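Local structure of ribose-5-phosphate isomerase RpiB (Thermotoga maritima, 1O1X) at the interface of chains A and B. The protein catalyses the interconversion of ribose 5-phosphate and ribulose 5-phosphate, an aldose-ketose isomerisation of the pentose phosphate pathway. Sequence-based numbering; all coordinates share one arbitrary frame. Chains: chain A/B, ribose-5-phosphate isomerase RpiB.

Contact 1: the interface of chains A and B. Residues chain A 54-55, 85-86; chain B 148-149, 151-152.
A:Tyr54 and B:Arg148 meet at about a right angle: the arginine stem runs across the outer part of the phenol ring, with CB 3.7 Å from A:Tyr54 CE2 and CD a little farther from the same atom. It is the aliphatic stem that touches. The guanidinium lies beyond, its plane turned 47° from the ring. A:Pro55 CD sits over the same side of the ring, near the rim, and probably limits its tilt. A:Tyr54 CE1 and OH, at the ring's other edge, are met by B:Ile152 CD1, 3.6 Å from OH, while B:Ile149 CG2 borders that hydroxyl more distantly. B:Ile152 forks across the contact. Its CG1 branch, beside the backbone N (chi1 -69°), runs over A:Pro55 CG at 3.8 Å and ends at the tyrosine; CG2 turns to A:Ile85 CG2 at 3.9 Å. Replacing A:Tyr54 by an alanine would probably open a gap between the B:Arg148 stem and B:Ile152 CD1, leaving both free to shift. The proline also meets the partner backbone, with A:Pro55 CG 3.3 Å from B:Arg148 O. A water joins two backbone carbonyls, 2.8 Å from A:Ala86 O and 2.7 Å from B:Ile152 O. The patch sets the C-terminal helix 145-152 of chain B against the start of helix 54-66 and the end of helix 81-87 of chain A.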
# COMPACT_ATOMS: atom_id res chain seq x y z
N TYR A 54 -14.26 3.51 -19.06
CA TYR A 54 -14.50 2.50 -18.02
C TYR A 54 -16.00 2.24 -17.65
O TYR A 54 -16.33 1.08 -17.39
CB TYR A 54 -13.64 2.76 -16.73
CG TYR A 54 -13.83 4.10 -16.05
CD1 TYR A 54 -14.86 4.31 -15.12
CD2 TYR A 54 -12.98 5.15 -16.32
CE1 TYR A 54 -15.05 5.58 -14.53
CE2 TYR A 54 -13.15 6.42 -15.72
CZ TYR A 54 -14.18 6.63 -14.81
OH TYR A 54 -14.32 7.88 -14.23
N PRO A 55 -16.87 3.25 -17.55
CA PRO A 55 -18.26 2.95 -17.14
C PRO A 55 -18.99 1.98 -18.10
O PRO A 55 -19.85 1.24 -17.65
CB PRO A 55 -18.95 4.34 -17.10
CG PRO A 55 -17.79 5.31 -16.91
CD PRO A 55 -16.68 4.71 -17.77
N ILE A 85 -16.43 3.57 -8.44
CA ILE A 85 -17.51 4.55 -8.50
C ILE A 85 -18.64 4.06 -9.42
O ILE A 85 -19.79 3.98 -9.01
CB ILE A 85 -16.99 5.92 -8.92
CG1 ILE A 85 -16.00 6.50 -7.89
CG2 ILE A 85 -18.13 6.92 -9.07
CD1 ILE A 85 -15.09 7.55 -8.45
N ALA A 86 -18.30 3.69 -10.64
CA ALA A 86 -19.32 3.34 -11.63
C ALA A 86 -20.16 2.13 -11.25
O ALA A 86 -21.39 2.15 -11.40
CB ALA A 86 -18.68 3.13 -13.00
N ARG B 148 -16.26 10.33 -19.36
CA ARG B 148 -16.30 9.15 -18.49
C ARG B 148 -17.07 9.43 -17.23
O ARG B 148 -17.90 8.62 -16.85
CB ARG B 148 -14.90 8.68 -18.15
CG ARG B 148 -14.21 8.17 -19.38
CD ARG B 148 -12.74 8.11 -19.26
NE ARG B 148 -12.13 7.75 -20.54
CZ ARG B 148 -10.88 8.00 -20.84
NH1 ARG B 148 -10.11 8.61 -19.95
NH2 ARG B 148 -10.41 7.67 -22.02
N ILE B 149 -16.84 10.59 -16.64
CA ILE B 149 -17.58 10.98 -15.43
C ILE B 149 -19.08 11.16 -15.68
O ILE B 149 -19.93 10.80 -14.82
CB ILE B 149 -16.91 12.08 -14.57
CG1 ILE B 149 -16.91 13.43 -15.19
CG2 ILE B 149 -15.48 11.67 -14.12
CD1 ILE B 149 -16.44 14.47 -14.21
N LYS B 151 -20.73 9.49 -18.10
CA LYS B 151 -21.17 8.11 -18.32
C LYS B 151 -21.46 7.36 -17.00
O LYS B 151 -22.37 6.52 -16.96
CB LYS B 151 -20.18 7.33 -19.19
CG LYS B 151 -20.29 7.61 -20.67
CD LYS B 151 -19.33 6.76 -21.51
CE LYS B 151 -19.56 6.94 -22.99
NZ LYS B 151 -18.64 6.06 -23.77
N ILE B 152 -20.73 7.68 -15.94
CA ILE B 152 -21.00 7.04 -14.63
C ILE B 152 -22.49 7.24 -14.24
O ILE B 152 -23.13 6.34 -13.69
CB ILE B 152 -20.10 7.64 -13.53
CG1 ILE B 152 -18.64 7.24 -13.77
CG2 ILE B 152 -20.56 7.22 -12.15
CD1 ILE B 152 -17.70 8.01 -12.93
O HOH W 1 -22.11 3.81 -13.59

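Contact 2: the interface of chains A and B. Residues chain A 96-97, 103, 107, 111; chain B 54, 81-82, 85.
B:Leu81 packs against strand 95-97 and helix 101-109 of chain A in this LacAB/RpiB-family isomerase, at the head of helix 81-87, where the glycine-rich B:Gly78-B:Gly82 segment predicted to bind ribulose 5-phosphate ends. Its two methyls divide the tight side. CD1 is 3.6 Å from A:Ala107 CB and also abuts A:Met103 O; CD2 lies 3.8 Å from A:Ala96 CB and 3.3 Å from A:Leu97 O, a backbone carbonyl of strand 95-97. Selenomethionine A:Met103 bends at its last torsion (chi3 74°) and brings CE to 4.0 Å from the same CD2. The leucine CG lies beside the backbone N (chi1 -66°), which directs CD1 to the helix and CD2 to the strand.

The wet side is A:Asn111, also predicted to bind the sugar phosphate, which crosses B:Leu81 at about a right angle. Its amide nitrogen ND2 faces the leucine CB at 3.7 Å, while OD1 points to polar neighbours. A water lies 3.1 Å from A:Asn111 OD1 and 3.0 Å from B:Gly82 N, joining the amide to the first turn of the partner helix. B:Tyr54 OH approaches OD1 to 3.2 Å, its ring inclined 63° to the amide. B:Ile85 reaches toward A:Asn111 CB more loosely through CD1.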
# COMPACT_ATOMS: atom_id res chain seq x y z
N ALA A 96 -15.61 -3.74 -4.49
CA ALA A 96 -14.58 -3.42 -3.51
C ALA A 96 -13.20 -3.27 -4.16
O ALA A 96 -12.64 -4.24 -4.67
CB ALA A 96 -14.51 -4.50 -2.43
N LEU A 97 -12.65 -2.07 -4.08
CA LEU A 97 -11.31 -1.73 -4.55
C LEU A 97 -10.30 -2.25 -3.51
O LEU A 97 -10.23 -1.73 -2.37
CB LEU A 97 -11.22 -0.21 -4.73
CG LEU A 97 -9.89 0.40 -5.16
CD1 LEU A 97 -9.30 -0.33 -6.31
CD2 LEU A 97 -10.01 1.91 -5.45
N MSE A 103 -7.62 -6.69 2.35
CA MSE A 103 -8.76 -5.91 1.94
C MSE A 103 -9.84 -6.77 1.27
O MSE A 103 -11.04 -6.56 1.53
CB MSE A 103 -8.33 -4.74 1.06
CG MSE A 103 -7.54 -3.71 1.82
SE MSE A 103 -7.15 -2.11 0.70
CE MSE A 103 -8.91 -1.29 0.68
N ALA A 107 -13.56 -7.34 2.44
CA ALA A 107 -14.59 -7.04 1.47
C ALA A 107 -15.63 -8.18 1.44
O ALA A 107 -16.83 -7.92 1.36
CB ALA A 107 -14.00 -6.82 0.08
N ASN A 111 -18.39 -7.04 3.91
CA ASN A 111 -19.22 -6.33 2.94
C ASN A 111 -19.96 -7.24 1.95
O ASN A 111 -20.67 -6.74 1.09
CB ASN A 111 -18.41 -5.27 2.18
CG ASN A 111 -17.62 -4.35 3.10
OD1 ASN A 111 -18.16 -3.39 3.71
ND2 ASN A 111 -16.35 -4.60 3.20
N TYR B 54 -22.22 2.29 8.96
CA TYR B 54 -21.59 3.24 8.02
C TYR B 54 -22.55 3.89 6.98
O TYR B 54 -22.36 5.07 6.68
CB TYR B 54 -20.32 2.64 7.33
CG TYR B 54 -20.52 1.37 6.54
CD1 TYR B 54 -20.95 1.38 5.21
CD2 TYR B 54 -20.26 0.13 7.11
CE1 TYR B 54 -21.17 0.18 4.50
CE2 TYR B 54 -20.47 -1.08 6.41
CZ TYR B 54 -20.91 -1.04 5.10
OH TYR B 54 -21.10 -2.25 4.42
N LEU B 81 -14.04 0.43 2.49
CA LEU B 81 -14.83 -0.26 1.47
C LEU B 81 -16.32 0.06 1.58
O LEU B 81 -16.95 0.40 0.58
CB LEU B 81 -14.58 -1.75 1.54
CG LEU B 81 -13.12 -2.16 1.16
CD1 LEU B 81 -12.92 -3.61 1.44
CD2 LEU B 81 -12.80 -1.83 -0.26
N GLY B 82 -16.89 -0.05 2.78
CA GLY B 82 -18.29 0.24 3.02
C GLY B 82 -18.71 1.63 2.57
O GLY B 82 -19.71 1.77 1.88
N ILE B 85 -18.66 2.00 -1.28
CA ILE B 85 -19.86 1.39 -1.85
C ILE B 85 -21.09 2.26 -1.58
O ILE B 85 -21.80 2.63 -2.50
CB ILE B 85 -20.04 -0.03 -1.33
CG1 ILE B 85 -18.88 -0.95 -1.77
CG2 ILE B 85 -21.33 -0.65 -1.86
CD1 ILE B 85 -18.72 -2.18 -0.92
O HOH W 2 -16.29 -1.55 5.32

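Contact 3: the interface of chains A and B. Residues chain A 53, 55-56; chain B 147-148, 151.
The guanidinium of B:Arg148 meets chain A at its edge: the carboxyl carbon CG of A:Asp53 and a water lie there in its plane, near NE and NH2. The carboxylate is turned 63° from that plane. NE donates to A:Asp53 OD1 at 2.9 Å, 159° at the hydrogen, reaching the oxygen on its anti side and somewhat out of the carboxylate plane; NH2 reaches the same oxygen through the water. B:Arg147 likewise has a water at its guanidinium edge; this one is 2.9 Å from B:Arg147 NH1 and 2.6 Å from A:Asp53 OD2, giving an indirect link. The B:Arg147 stem, CG anti to the backbone N, bends at chi3 (-67°) and brings CD near A:Asp53 OD2.

This salt-bridged patch joins the loop before helix 54-66 of chain A, and that helix's first turn, to helix 145-152 of chain B, likely tying the subunits together; B:Arg148 is also predicted to bind the sugar phosphate. The B:Lys151 chain is extended beyond CG and carries NZ in between A:Asp53 OD2 and A:Asp56 OD2. Both carboxylates would probably stabilise the lysine's positive charge, and A:Asp53, held by arginine on one oxygen and lysine on the other, is likely fixed in rotation. B:Lys151 NZ donates to the anti lone pair of A:Asp53 OD2 at 2.8 Å, and to the syn side of A:Asp56 OD2 at 2.7 Å.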
# COMPACT_ATOMS: atom_id res chain seq x y z
N ASP A 53 -13.96 3.91 -22.50
CA ASP A 53 -14.46 4.53 -21.27
C ASP A 53 -14.90 3.48 -20.22
O ASP A 53 -15.84 2.70 -20.45
CB ASP A 53 -15.62 5.48 -21.59
CG ASP A 53 -15.24 6.57 -22.58
OD1 ASP A 53 -14.07 7.03 -22.57
OD2 ASP A 53 -16.08 7.02 -23.40
N PRO A 55 -16.87 3.25 -17.55
CA PRO A 55 -18.26 2.95 -17.14
C PRO A 55 -18.99 1.98 -18.10
O PRO A 55 -19.85 1.24 -17.65
CB PRO A 55 -18.95 4.34 -17.10
CG PRO A 55 -17.79 5.31 -16.91
CD PRO A 55 -16.68 4.71 -17.77
N ASP A 56 -18.65 1.99 -19.40
CA ASP A 56 -19.25 1.09 -20.37
C ASP A 56 -18.98 -0.37 -19.96
O ASP A 56 -19.85 -1.23 -20.11
CB ASP A 56 -18.71 1.37 -21.75
CG ASP A 56 -19.18 2.72 -22.32
OD1 ASP A 56 -20.35 3.09 -21.98
OD2 ASP A 56 -18.49 3.40 -23.15
N ARG B 147 -16.22 12.96 -20.35
CA ARG B 147 -17.14 11.98 -20.91
C ARG B 147 -17.35 10.78 -19.96
O ARG B 147 -18.47 10.28 -19.81
CB ARG B 147 -16.66 11.48 -22.26
CG ARG B 147 -17.61 10.48 -22.91
CD ARG B 147 -17.15 10.04 -24.27
NE ARG B 147 -17.22 11.18 -25.17
CZ ARG B 147 -16.65 11.22 -26.37
NH1 ARG B 147 -16.01 10.17 -26.86
NH2 ARG B 147 -16.72 12.32 -27.09
N ARG B 148 -16.26 10.33 -19.36
CA ARG B 148 -16.30 9.15 -18.49
C ARG B 148 -17.07 9.43 -17.23
O ARG B 148 -17.90 8.62 -16.85
CB ARG B 148 -14.90 8.68 -18.15
CG ARG B 148 -14.21 8.17 -19.38
CD ARG B 148 -12.74 8.11 -19.26
NE ARG B 148 -12.13 7.75 -20.54
CZ ARG B 148 -10.88 8.00 -20.84
NH1 ARG B 148 -10.11 8.61 -19.95
NH2 ARG B 148 -10.41 7.67 -22.02
N LYS B 151 -20.73 9.49 -18.10
CA LYS B 151 -21.17 8.11 -18.32
C LYS B 151 -21.46 7.36 -17.00
O LYS B 151 -22.37 6.52 -16.96
CB LYS B 151 -20.18 7.33 -19.19
CG LYS B 151 -20.29 7.61 -20.67
CD LYS B 151 -19.33 6.76 -21.51
CE LYS B 151 -19.56 6.94 -22.99
NZ LYS B 151 -18.64 6.06 -23.77
O HOH W 3 -15.69 7.41 -25.91
O HOH W 4 -11.90 6.69 -24.54

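Contacts 1 and 3 are adjoining parts of one stretch of the interface, one mainly apolar and one charged, with C-alpha centres about 4 Å apart; they share A:Pro55, B:Arg148 and B:Lys151. By the centres of their C-alpha atoms, contact 2 lies about 18 Å from contact 1 and about 22 Å from contact 3. It uses B:Tyr54 and B:Ile85, whose chain A copies serve contact 1, so helices 54-66 and 81-87 take part in both regions. Its centre is about 7 Å from A:His110, the predicted proton donor, and residues predicted to bind ribulose 5-phosphate come from both chains, suggesting that subunit pairing within the deposited tetramer completes the active site.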